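Local coordinates for tail fiber protein (Acinetobacter phage AM24, PDB 5W5P), which probably recognises, and perhaps depolymerises, the capsular polysaccharide of its Acinetobacter baumannii host, acting as a trimeric tailspike, at residues His471-Ile476 and Leu580-Tyr585; Met496-Gln501 and Ala515-Val520; Val537-Thr542 and Leu569-Val574. One frame throughout, in Å; residues are numbered along the deposited sequence.

Contact 1: residues His471-Ile476 and Leu580-Tyr585; sequences HTVAEI and LKLSGY
Leu580 lies opposite both Val473 and Ala474, forming a classic beta bulge in an antiparallel pair of strands within one sheet of the C-terminal beta-sandwich. Its carbonyl O takes a nearly straight bond from Val473 N (2.7 Å, 173° at the hydrogen) and a second, weak one from Ala474 N. Leu580 N returns a bond to Ala474 O. Leu580 CD1 lies 4.1 Å from both Ala474 CB and Ile476 CG2, and the leucine meets the isoleucine side chain at about a right angle. Regular pairing resumes at Lys581, opposite Thr472. At this non-hydrogen-bonded position, Lys581 CA approaches His471 O, while CG runs past Thr472 OG1 at 3.9 Å. The lysine chain is extended beyond CG, and its NZ forms a salt bridge with Glu572. Leu582 exchanges two backbone bonds with His471, and its CG rests 4.0 Å from Val473 CG2. After a turn, Tyr585 brings its ring under the edge of His471 in a T-shaped pair, with planes at 62°. The imidazole rotation is fixed from two sides: NE2 is hydrogen-bonded to Ser462, and ND1 donates to Thr472 O (3.0 Å), which lies in the ring plane. His471 CD2 thereby sits 3.5 Å above the centre of the Tyr585 ring.

Contact 2: residues Met496-Gln501 and Ala515-Val520; sequences MNIFMQ and AKVSLV
Met496 and Val517 pair within a beta hairpin, whose strands 492-503 and 509-523 lie side by side in one sheet of the C-terminal beta-sandwich. Backbone bonds come in two reciprocal sets. Met496 and Val517 exchange N-H and C=O groups, as do Ile498 and Ala515, where Ile498 N reaches Ala515 O at 3.1 Å. Between these sets, Asn497 and Lys516 form a non-hydrogen-bonded pair, joined instead through their side chains. The lysine doubles back through bends at chi2 (-62°) and chi3 (-63°), and NZ donates to Asn497 OD1 at 2.7 Å. That bond arrives in the amide plane on a lone pair, with a C=O...N angle of 121°. The same NZ forms a salt bridge with Asp495 of the second subunit, and Asn497 ND2 is hydrogen-bonded to Thr493 OG1 of that subunit. The face bearing Asn497 and Lys516 therefore belongs to the subunit interface, and the amide is held at both of its ends. The other face is apolar. Met496 CB packs against Val517 CB at 3.8 Å, and Ile498 CD1 meets Val517 CG2 at 4.0 Å. Met496 and Met500 are both selenomethionines bent at chi3. Met500 brings CE to 3.6 Å from Ala515 N and 4.0 Å from Ala515 CB, while the Met496 SE atom lies 3.8 Å from Leu519 CD1.

Contact 3: residues Val537-Thr542 and Leu569-Val574; sequences VAASLT and LTIERV
Val537 meets Ile571 through its backbone more than its side chain: Ile571 CD1 lies 3.6 Å from Val537 O, whereas the methyl contact with Val537 CG1 is loose. Ile571 holds CG1 between its own backbone N and carbonyl carbon (chi1 63°), and an extended chi2 of 179° carries CD1 on to the strand across from it. The same methyl group passes the backbone of Ala538, whose CB points away and packs on Gln546 of the third subunit. Ala539 turns its CB inward, where two branched side chains receive it, Ile571 CG2 at 3.7 Å and Leu569 CD2 at 3.9 Å. Here the two sheets of a beta-sandwich draw together at one edge, side chains meeting across the gap. Strand 535-546 is outermost in its sheet within the chain; segments 537-542 and 569-574 run antiparallel at 161°, with no hydrogen bond between the two segments. Ala539 also leans on Val517 and Leu519 of its own sheet. Ser540, like Ala538, points away from segment 569-574, toward the third subunit, where its OG makes a weak hydrogen bond to Phe544 O. Ser540 C still lies 3.7 Å from Leu569 CD2. At Leu541 the segments come closest, with Leu541 CA 6.0 Å from Leu569 CA. Leu569 CD2 lies 3.4 Å from Leu541 N, and the two leucines touch CB to CB.

How the contacts relate
The three contacts form one block of the C-terminal domain, with centres about 9 to 10 Å apart. Contacts 1 and 2 lie in facing sheets and meet in the core, where Val473 CG1 reaches Met500 SE at 3.5 Å and Leu580 CD2 reaches Met496 SE at 3.7 Å. Contact 3 bridges both sheets. Strand 569-574 continues the sheet of contact 1, with Lys581 N 2.8 Å from Thr570 O, a probable hydrogen bond, and strand 535-546 continues that of contact 2, with Ser518 N 3.0 Å from Ser540 O. Along the chain, contacts 2 and 3 follow one another inside the loop closed by contact 1. Contacts 2 and 3 both reach the third subunit.

Contact 1: residues His471-Ile476 and Leu580-Tyr585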
ATOM      1  N   HIS A 471      51.917 -17.445   7.364  1.00 57.07           N
ATOM      2  CA  HIS A 471      51.300 -16.125   7.306  1.00 57.73           C
ATOM      3  C   HIS A 471      49.849 -16.225   7.765  1.00 57.03           C
ATOM      4  O   HIS A 471      49.077 -17.022   7.223  1.00 56.43           O
ATOM      5  CB  HIS A 471      51.376 -15.554   5.888  1.00 58.66           C
ATOM      6  CG  HIS A 471      51.388 -14.059   5.843  1.00 59.35           C
ATOM      7  ND1 HIS A 471      50.377 -13.290   6.381  1.00 59.18           N
ATOM      8  CD2 HIS A 471      52.289 -13.189   5.328  1.00 60.71           C
ATOM      9  CE1 HIS A 471      50.658 -12.011   6.202  1.00 60.61           C
ATOM     10  NE2 HIS A 471      51.812 -11.922   5.565  1.00 60.08           N
ATOM     11  N   THR A 472      49.487 -15.428   8.767  1.00 54.51           N
ATOM     12  CA  THR A 472      48.102 -15.372   9.211  1.00 55.66           C
ATOM     13  C   THR A 472      47.261 -14.711   8.128  1.00 60.59           C
ATOM     14  O   THR A 472      47.621 -13.648   7.613  1.00 62.33           O
ATOM     15  CB  THR A 472      47.993 -14.590  10.521  1.00 56.21           C
ATOM     16  OG1 THR A 472      48.977 -15.054  11.454  1.00 58.78           O
ATOM     17  CG2 THR A 472      46.611 -14.745  11.131  1.00 56.10           C
ATOM     18  N   VAL A 473      46.147 -15.341   7.765  1.00 56.44           N
ATOM     19  CA  VAL A 473      45.357 -14.877   6.630  1.00 49.94           C
ATOM     20  C   VAL A 473      43.948 -14.462   7.016  1.00 47.83           C
ATOM     21  O   VAL A 473      43.270 -13.808   6.208  1.00 49.87           O
ATOM     22  CB  VAL A 473      45.307 -15.939   5.512  1.00 50.30           C
ATOM     23  CG1 VAL A 473      46.644 -15.982   4.802  1.00 55.86           C
ATOM     24  CG2 VAL A 473      44.897 -17.307   6.063  1.00 47.92           C
ATOM     25  N   ALA A 474      43.493 -14.779   8.222  1.00 45.65           N
ATOM     26  CA  ALA A 474      42.113 -14.517   8.599  1.00 46.14           C
ATOM     27  C   ALA A 474      41.988 -14.669  10.106  1.00 46.10           C
ATOM     28  O   ALA A 474      42.827 -15.298  10.758  1.00 45.24           O
ATOM     29  CB  ALA A 474      41.141 -15.457   7.878  1.00 48.88           C
ATOM     30  N   GLU A 475      40.930 -14.074  10.652  1.00 43.90           N
ATOM     31  CA  GLU A 475      40.672 -14.135  12.084  1.00 44.35           C
ATOM     32  C   GLU A 475      39.168 -14.159  12.301  1.00 47.64           C
ATOM     33  O   GLU A 475      38.459 -13.250  11.860  1.00 49.32           O
ATOM     34  CB  GLU A 475      41.316 -12.948  12.799  1.00 45.24           C
ATOM     35  CG  GLU A 475      40.994 -12.868  14.281  1.00 45.78           C
ATOM     36  CD  GLU A 475      41.547 -11.615  14.924  1.00 50.90           C
ATOM     37  OE1 GLU A 475      40.753 -10.703  15.239  1.00 51.31           O
ATOM     38  OE2 GLU A 475      42.778 -11.536  15.115  1.00 53.77           O
ATOM     39  N   ILE A 476      38.684 -15.201  12.963  1.00 44.94           N
ATOM     40  CA  ILE A 476      37.280 -15.315  13.319  1.00 46.30           C
ATOM     41  C   ILE A 476      37.170 -15.270  14.837  1.00 50.44           C
ATOM     42  O   ILE A 476      38.132 -15.538  15.563  1.00 56.33           O
ATOM     43  CB  ILE A 476      36.639 -16.598  12.755  1.00 47.46           C
ATOM     44  CG1 ILE A 476      37.237 -17.834  13.425  1.00 42.80           C
ATOM     45  CG2 ILE A 476      36.818 -16.666  11.239  1.00 45.46           C
ATOM     46  CD1 ILE A 476      36.724 -19.138  12.861  1.00 42.30           C
ATOM     47  N   LEU A 580      43.546 -18.015  11.416  1.00 52.87           N
ATOM     48  CA  LEU A 580      43.797 -18.955  10.331  1.00 51.48           C
ATOM     49  C   LEU A 580      45.076 -18.550   9.609  1.00 49.93           C
ATOM     50  O   LEU A 580      45.277 -17.371   9.301  1.00 46.62           O
ATOM     51  CB  LEU A 580      42.615 -18.991   9.363  1.00 50.13           C
ATOM     52  CG  LEU A 580      41.313 -19.574   9.923  1.00 46.59           C
ATOM     53  CD1 LEU A 580      40.439 -18.474  10.510  1.00 44.38           C
ATOM     54  CD2 LEU A 580      40.555 -20.347   8.856  1.00 43.60           C
ATOM     55  N   LYS A 581      45.950 -19.525   9.360  1.00 51.45           N
ATOM     56  CA  LYS A 581      47.273 -19.252   8.818  1.00 51.42           C
ATOM     57  C   LYS A 581      47.611 -20.234   7.705  1.00 53.27           C
ATOM     58  O   LYS A 581      47.201 -21.398   7.735  1.00 51.78           O
ATOM     59  CB  LYS A 581      48.356 -19.333   9.901  1.00 48.27           C
ATOM     60  CG  LYS A 581      47.957 -18.777  11.255  1.00 49.62           C
ATOM     61  CD  LYS A 581      49.021 -19.099  12.285  1.00 55.45           C
ATOM     62  CE  LYS A 581      48.716 -18.461  13.619  1.00 58.08           C
ATOM     63  NZ  LYS A 581      49.864 -18.642  14.549  1.00 61.06           N
ATOM     64  N   LEU A 582      48.381 -19.752   6.731  1.00 54.21           N
ATOM     65  CA  LEU A 582      48.869 -20.566   5.629  1.00 51.39           C
ATOM     66  C   LEU A 582      50.393 -20.555   5.607  1.00 52.80           C
ATOM     67  O   LEU A 582      51.028 -19.545   5.928  1.00 54.45           O
ATOM     68  CB  LEU A 582      48.325 -20.071   4.283  1.00 47.58           C
ATOM     69  CG  LEU A 582      46.812 -20.194   4.098  1.00 48.32           C
ATOM     70  CD1 LEU A 582      46.365 -19.512   2.813  1.00 44.95           C
ATOM     71  CD2 LEU A 582      46.385 -21.656   4.116  1.00 51.44           C
ATOM     72  N   SER A 583      50.974 -21.686   5.217  1.00 51.88           N
ATOM     73  CA  SER A 583      52.417 -21.859   5.182  1.00 54.33           C
ATOM     74  C   SER A 583      52.947 -21.673   3.759  1.00 55.20           C
ATOM     75  O   SER A 583      52.200 -21.401   2.813  1.00 51.01           O
ATOM     76  CB  SER A 583      52.802 -23.232   5.737  1.00 50.53           C
ATOM     77  OG  SER A 583      52.144 -24.270   5.030  1.00 51.35           O
ATOM     78  N   GLY A 584      54.263 -21.817   3.618  1.00 51.20           N
ATOM     79  CA  GLY A 584      54.908 -21.692   2.324  1.00 51.53           C
ATOM     80  C   GLY A 584      54.892 -20.297   1.737  1.00 56.23           C
ATOM     81  O   GLY A 584      54.899 -20.148   0.511  1.00 55.90           O
ATOM     82  N   TYR A 585      54.882 -19.268   2.577  1.00 54.46           N
ATOM     83  CA  TYR A 585      54.769 -17.895   2.104  1.00 56.37           C
ATOM     84  C   TYR A 585      56.147 -17.290   1.869  1.00 58.51           C
ATOM     85  O   TYR A 585      57.010 -17.325   2.753  1.00 58.13           O
ATOM     86  CB  TYR A 585      53.990 -17.037   3.102  1.00 57.37           C
ATOM     87  CG  TYR A 585      53.883 -15.589   2.683  1.00 56.76           C
ATOM     88  CD1 TYR A 585      52.826 -15.156   1.886  1.00 58.78           C
ATOM     89  CD2 TYR A 585      54.844 -14.659   3.066  1.00 54.13           C
ATOM     90  CE1 TYR A 585      52.722 -13.837   1.496  1.00 57.87           C
ATOM     91  CE2 TYR A 585      54.752 -13.342   2.675  1.00 57.41           C
ATOM     92  CZ  TYR A 585      53.687 -12.936   1.892  1.00 58.49           C
ATOM     93  OH  TYR A 585      53.587 -11.624   1.499  1.00 62.02           O
TER

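Contact 2: residues Met496-Gln501 and Ala515-Val520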
HETATM    1  N   MSE A 496      34.336 -20.722   4.394  1.00 47.50           N
HETATM    2  CA  MSE A 496      35.082 -19.471   4.329  1.00 47.04           C
HETATM    3  C   MSE A 496      35.706 -19.263   2.952  1.00 51.88           C
HETATM    4  O   MSE A 496      36.420 -20.129   2.446  1.00 54.48           O
HETATM    5  CB  MSE A 496      36.182 -19.442   5.389  1.00 49.66           C
HETATM    6  CG  MSE A 496      35.716 -19.129   6.795  1.00 55.12           C
HETATM    7 SE   MSE A 496      37.222 -19.062   8.045  1.00 64.72          SE
HETATM    8  CE  MSE A 496      37.776 -17.208   7.777  1.00 64.83           C
ATOM      9  N   ASN A 497      35.430 -18.112   2.350  1.00 51.97           N
ATOM     10  CA  ASN A 497      36.084 -17.673   1.118  1.00 47.57           C
ATOM     11  C   ASN A 497      37.005 -16.517   1.495  1.00 48.47           C
ATOM     12  O   ASN A 497      36.542 -15.398   1.735  1.00 49.65           O
ATOM     13  CB  ASN A 497      35.058 -17.257   0.067  1.00 42.66           C
ATOM     14  CG  ASN A 497      35.686 -16.997  -1.290  1.00 44.46           C
ATOM     15  OD1 ASN A 497      35.794 -17.901  -2.121  1.00 42.81           O
ATOM     16  ND2 ASN A 497      36.110 -15.756  -1.521  1.00 38.37           N
ATOM     17  N   ILE A 498      38.305 -16.788   1.550  1.00 43.82           N
ATOM     18  CA  ILE A 498      39.292 -15.806   1.998  1.00 44.58           C
ATOM     19  C   ILE A 498      40.028 -15.308   0.757  1.00 46.33           C
ATOM     20  O   ILE A 498      41.008 -15.901   0.310  1.00 46.28           O
ATOM     21  CB  ILE A 498      40.249 -16.389   3.037  1.00 44.86           C
ATOM     22  CG1 ILE A 498      39.465 -17.098   4.146  1.00 42.45           C
ATOM     23  CG2 ILE A 498      41.146 -15.298   3.611  1.00 41.81           C
ATOM     24  CD1 ILE A 498      40.334 -17.906   5.074  1.00 41.55           C
ATOM     25  N   PHE A 499      39.550 -14.198   0.200  1.00 47.74           N
ATOM     26  CA  PHE A 499      40.217 -13.548  -0.925  1.00 48.15           C
ATOM     27  C   PHE A 499      41.389 -12.737  -0.386  1.00 50.07           C
ATOM     28  O   PHE A 499      41.194 -11.728   0.301  1.00 50.77           O
ATOM     29  CB  PHE A 499      39.238 -12.667  -1.698  1.00 46.97           C
ATOM     30  CG  PHE A 499      39.869 -11.895  -2.833  1.00 48.09           C
ATOM     31  CD1 PHE A 499      40.955 -12.404  -3.528  1.00 49.48           C
ATOM     32  CD2 PHE A 499      39.370 -10.660  -3.206  1.00 49.38           C
ATOM     33  CE1 PHE A 499      41.528 -11.694  -4.568  1.00 49.47           C
ATOM     34  CE2 PHE A 499      39.943  -9.947  -4.246  1.00 49.74           C
ATOM     35  CZ  PHE A 499      41.022 -10.467  -4.927  1.00 47.55           C
HETATM   36  N   MSE A 500      42.607 -13.172  -0.692  1.00 49.18           N
HETATM   37  CA  MSE A 500      43.795 -12.491  -0.205  1.00 50.36           C
HETATM   38  C   MSE A 500      44.461 -11.684  -1.308  1.00 53.07           C
HETATM   39  O   MSE A 500      44.783 -12.212  -2.376  1.00 54.38           O
HETATM   40  CB  MSE A 500      44.797 -13.491   0.373  1.00 54.45           C
HETATM   41  CG  MSE A 500      44.249 -14.385   1.473  1.00 59.96           C
HETATM   42 SE   MSE A 500      45.242 -16.067   1.623  1.00 60.78          SE
HETATM   43  CE  MSE A 500      44.436 -17.009   0.117  1.00 61.29           C
ATOM     44  N   GLN A 501      44.675 -10.400  -1.039  1.00 53.02           N
ATOM     45  CA  GLN A 501      45.389  -9.508  -1.942  1.00 52.01           C
ATOM     46  C   GLN A 501      46.700  -9.119  -1.270  1.00 48.76           C
ATOM     47  O   GLN A 501      46.696  -8.436  -0.241  1.00 49.10           O
ATOM     48  CB  GLN A 501      44.542  -8.281  -2.277  1.00 44.54           C
ATOM     49  CG  GLN A 501      43.352  -8.601  -3.172  1.00 49.39           C
ATOM     50  CD  GLN A 501      42.425  -7.410  -3.385  1.00 48.76           C
ATOM     51  OE1 GLN A 501      41.890  -6.845  -2.429  1.00 45.68           O
ATOM     52  NE2 GLN A 501      42.235  -7.028  -4.643  1.00 48.18           N
ATOM     53  N   ALA A 515      41.428 -18.902  -0.530  1.00 46.10           N
ATOM     54  CA  ALA A 515      41.376 -20.149   0.216  1.00 45.55           C
ATOM     55  C   ALA A 515      39.929 -20.518   0.506  1.00 46.54           C
ATOM     56  O   ALA A 515      39.103 -19.650   0.813  1.00 49.26           O
ATOM     57  CB  ALA A 515      42.154 -20.039   1.531  1.00 42.81           C
ATOM     58  N   LYS A 516      39.623 -21.805   0.406  1.00 47.03           N
ATOM     59  CA  LYS A 516      38.323 -22.344   0.781  1.00 45.02           C
ATOM     60  C   LYS A 516      38.495 -23.167   2.052  1.00 48.89           C
ATOM     61  O   LYS A 516      39.225 -24.165   2.055  1.00 54.46           O
ATOM     62  CB  LYS A 516      37.742 -23.196  -0.347  1.00 46.87           C
ATOM     63  CG  LYS A 516      37.813 -22.543  -1.721  1.00 45.29           C
ATOM     64  CD  LYS A 516      37.003 -21.260  -1.771  1.00 42.16           C
ATOM     65  CE  LYS A 516      35.524 -21.540  -1.538  1.00 42.05           C
ATOM     66  NZ  LYS A 516      34.659 -20.331  -1.705  1.00 39.10           N
ATOM     67  N   VAL A 517      37.832 -22.744   3.128  1.00 47.96           N
ATOM     68  CA  VAL A 517      37.954 -23.376   4.437  1.00 46.89           C
ATOM     69  C   VAL A 517      36.579 -23.847   4.890  1.00 45.42           C
ATOM     70  O   VAL A 517      35.566 -23.202   4.600  1.00 47.37           O
ATOM     71  CB  VAL A 517      38.571 -22.410   5.473  1.00 46.62           C
ATOM     72  CG1 VAL A 517      38.698 -23.080   6.829  1.00 43.96           C
ATOM     73  CG2 VAL A 517      39.932 -21.926   4.996  1.00 48.83           C
ATOM     74  N   SER A 518      36.549 -24.978   5.593  1.00 44.66           N
ATOM     75  CA  SER A 518      35.342 -25.498   6.220  1.00 48.33           C
ATOM     76  C   SER A 518      35.556 -25.567   7.728  1.00 52.97           C
ATOM     77  O   SER A 518      36.644 -25.925   8.191  1.00 58.35           O
ATOM     78  CB  SER A 518      34.987 -26.881   5.662  1.00 54.01           C
ATOM     79  OG  SER A 518      33.629 -27.207   5.902  1.00 59.63           O
ATOM     80  N   LEU A 519      34.519 -25.216   8.495  1.00 51.46           N
ATOM     81  CA  LEU A 519      34.606 -25.117   9.946  1.00 47.53           C
ATOM     82  C   LEU A 519      33.483 -25.893  10.617  1.00 50.66           C
ATOM     83  O   LEU A 519      32.389 -26.042  10.066  1.00 57.50           O
ATOM     84  CB  LEU A 519      34.515 -23.663  10.433  1.00 45.14           C
ATOM     85  CG  LEU A 519      35.372 -22.604   9.762  1.00 47.38           C
ATOM     86  CD1 LEU A 519      35.007 -21.234  10.296  1.00 47.24           C
ATOM     87  CD2 LEU A 519      36.820 -22.905  10.025  1.00 52.63           C
ATOM     88  N   VAL A 520      33.756 -26.349  11.836  1.00 48.37           N
ATOM     89  CA  VAL A 520      32.730 -26.851  12.742  1.00 47.48           C
ATOM     90  C   VAL A 520      32.963 -26.207  14.104  1.00 48.42           C
ATOM     91  O   VAL A 520      34.104 -26.130  14.571  1.00 48.07           O
ATOM     92  CB  VAL A 520      32.748 -28.391  12.839  1.00 46.22           C
ATOM     93  CG1 VAL A 520      34.162 -28.903  13.098  1.00 42.93           C
ATOM     94  CG2 VAL A 520      31.776 -28.881  13.906  1.00 45.70           C
TER

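Contact 3: residues Val537-Thr542 and Leu569-Val574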
ATOM      1  N   VAL A 537      36.733 -24.613  17.530  1.00 52.70           N
ATOM      2  CA  VAL A 537      36.671 -24.608  16.076  1.00 50.32           C
ATOM      3  C   VAL A 537      37.707 -25.582  15.533  1.00 53.26           C
ATOM      4  O   VAL A 537      38.846 -25.626  16.012  1.00 50.22           O
ATOM      5  CB  VAL A 537      36.909 -23.195  15.503  1.00 49.14           C
ATOM      6  CG1 VAL A 537      37.038 -23.241  13.985  1.00 43.34           C
ATOM      7  CG2 VAL A 537      35.794 -22.247  15.927  1.00 47.38           C
ATOM      8  N   ALA A 538      37.306 -26.362  14.533  1.00 54.73           N
ATOM      9  CA  ALA A 538      38.219 -27.145  13.713  1.00 49.62           C
ATOM     10  C   ALA A 538      38.061 -26.697  12.267  1.00 49.37           C
ATOM     11  O   ALA A 538      36.938 -26.621  11.758  1.00 53.16           O
ATOM     12  CB  ALA A 538      37.948 -28.643  13.846  1.00 45.48           C
ATOM     13  N   ALA A 539      39.177 -26.390  11.617  1.00 47.99           N
ATOM     14  CA  ALA A 539      39.195 -25.891  10.252  1.00 46.38           C
ATOM     15  C   ALA A 539      39.899 -26.880   9.330  1.00 46.07           C
ATOM     16  O   ALA A 539      40.755 -27.659   9.753  1.00 46.41           O
ATOM     17  CB  ALA A 539      39.898 -24.532  10.175  1.00 46.55           C
ATOM     18  N   SER A 540      39.540 -26.822   8.052  1.00 45.46           N
ATOM     19  CA  SER A 540      40.175 -27.665   7.051  1.00 44.78           C
ATOM     20  C   SER A 540      40.243 -26.902   5.738  1.00 45.13           C
ATOM     21  O   SER A 540      39.238 -26.345   5.292  1.00 48.08           O
ATOM     22  CB  SER A 540      39.404 -28.973   6.870  1.00 46.10           C
ATOM     23  OG  SER A 540      40.078 -29.841   5.984  1.00 51.84           O
ATOM     24  N   LEU A 541      41.424 -26.871   5.131  1.00 47.65           N
ATOM     25  CA  LEU A 541      41.618 -26.219   3.838  1.00 46.82           C
ATOM     26  C   LEU A 541      41.052 -27.130   2.755  1.00 51.64           C
ATOM     27  O   LEU A 541      41.673 -28.128   2.381  1.00 59.74           O
ATOM     28  CB  LEU A 541      43.095 -25.925   3.604  1.00 44.16           C
ATOM     29  CG  LEU A 541      43.462 -25.172   2.326  1.00 47.13           C
ATOM     30  CD1 LEU A 541      42.867 -23.768   2.339  1.00 42.97           C
ATOM     31  CD2 LEU A 541      44.977 -25.120   2.134  1.00 44.47           C
ATOM     32  N   THR A 542      39.865 -26.792   2.250  1.00 46.00           N
ATOM     33  CA  THR A 542      39.223 -27.600   1.220  1.00 46.19           C
ATOM     34  C   THR A 542      39.642 -27.209  -0.189  1.00 48.00           C
ATOM     35  O   THR A 542      39.550 -28.033  -1.104  1.00 51.46           O
ATOM     36  CB  THR A 542      37.696 -27.501   1.327  1.00 46.74           C
ATOM     37  OG1 THR A 542      37.231 -26.338   0.624  1.00 42.98           O
ATOM     38  CG2 THR A 542      37.269 -27.417   2.779  1.00 52.63           C
ATOM     39  N   LEU A 569      47.176 -25.238   6.004  1.00 56.54           N
ATOM     40  CA  LEU A 569      46.388 -24.406   6.905  1.00 56.23           C
ATOM     41  C   LEU A 569      46.602 -24.830   8.353  1.00 57.20           C
ATOM     42  O   LEU A 569      46.516 -26.018   8.682  1.00 57.66           O
ATOM     43  CB  LEU A 569      44.902 -24.487   6.552  1.00 54.98           C
ATOM     44  CG  LEU A 569      43.927 -24.046   7.650  1.00 52.91           C
ATOM     45  CD1 LEU A 569      44.002 -22.542   7.877  1.00 51.92           C
ATOM     46  CD2 LEU A 569      42.502 -24.475   7.320  1.00 52.32           C
ATOM     47  N   THR A 570      46.877 -23.855   9.211  1.00 55.19           N
ATOM     48  CA  THR A 570      46.924 -24.059  10.649  1.00 52.83           C
ATOM     49  C   THR A 570      46.083 -22.982  11.322  1.00 50.83           C
ATOM     50  O   THR A 570      45.981 -21.858  10.823  1.00 48.07           O
ATOM     51  CB  THR A 570      48.365 -24.016  11.178  1.00 55.64           C
ATOM     52  OG1 THR A 570      49.042 -22.877  10.631  1.00 58.54           O
ATOM     53  CG2 THR A 570      49.118 -25.283  10.790  1.00 54.60           C
ATOM     54  N   ILE A 571      45.468 -23.330  12.450  1.00 53.17           N
ATOM     55  CA  ILE A 571      44.698 -22.359  13.221  1.00 55.69           C
ATOM     56  C   ILE A 571      45.216 -22.338  14.651  1.00 55.28           C
ATOM     57  O   ILE A 571      45.772 -23.322  15.150  1.00 57.02           O
ATOM     58  CB  ILE A 571      43.173 -22.632  13.199  1.00 51.77           C
ATOM     59  CG1 ILE A 571      42.837 -23.977  13.850  1.00 49.42           C
ATOM     60  CG2 ILE A 571      42.627 -22.563  11.778  1.00 45.31           C
ATOM     61  CD1 ILE A 571      41.348 -24.272  13.870  1.00 45.70           C
ATOM     62  N   GLU A 572      45.033 -21.192  15.307  1.00 54.18           N
ATOM     63  CA  GLU A 572      45.471 -20.983  16.680  1.00 54.56           C
ATOM     64  C   GLU A 572      44.405 -20.194  17.424  1.00 57.79           C
ATOM     65  O   GLU A 572      43.909 -19.187  16.911  1.00 62.50           O
ATOM     66  CB  GLU A 572      46.813 -20.241  16.727  1.00 51.91           C
ATOM     67  CG  GLU A 572      47.182 -19.727  18.107  1.00 55.25           C
ATOM     68  CD  GLU A 572      48.380 -18.792  18.093  1.00 57.78           C
ATOM     69  OE1 GLU A 572      48.734 -18.282  17.009  1.00 56.09           O
ATOM     70  OE2 GLU A 572      48.968 -18.570  19.175  1.00 58.28           O
ATOM     71  N   ARG A 573      44.049 -20.651  18.622  1.00 56.98           N
ATOM     72  CA  ARG A 573      43.049 -19.977  19.440  1.00 56.38           C
ATOM     73  C   ARG A 573      43.729 -18.910  20.293  1.00 55.52           C
ATOM     74  O   ARG A 573      44.663 -19.212  21.045  1.00 55.39           O
ATOM     75  CB  ARG A 573      42.297 -20.970  20.325  1.00 56.56           C
ATOM     76  CG  ARG A 573      41.397 -20.296  21.356  1.00 60.44           C
ATOM     77  CD  ARG A 573      40.706 -21.301  22.267  1.00 60.66           C
ATOM     78  NE  ARG A 573      39.314 -21.516  21.878  1.00 64.00           N
ATOM     79  CZ  ARG A 573      38.265 -20.949  22.468  1.00 63.52           C
ATOM     80  NH1 ARG A 573      38.430 -20.124  23.493  1.00 64.91           N
ATOM     81  NH2 ARG A 573      37.044 -21.213  22.034  1.00 63.06           N
ATOM     82  N   VAL A 574      43.266 -17.669  20.165  1.00 51.78           N
ATOM     83  CA  VAL A 574      43.750 -16.546  20.960  1.00 54.60           C
ATOM     84  C   VAL A 574      42.536 -15.922  21.633  1.00 57.80           C
ATOM     85  O   VAL A 574      41.690 -15.316  20.961  1.00 59.59           O
ATOM     86  CB  VAL A 574      44.505 -15.514  20.112  1.00 54.70           C
ATOM     87  CG1 VAL A 574      44.935 -14.332  20.970  1.00 52.23           C
ATOM     88  CG2 VAL A 574      45.706 -16.154  19.444  1.00 51.49           C
TER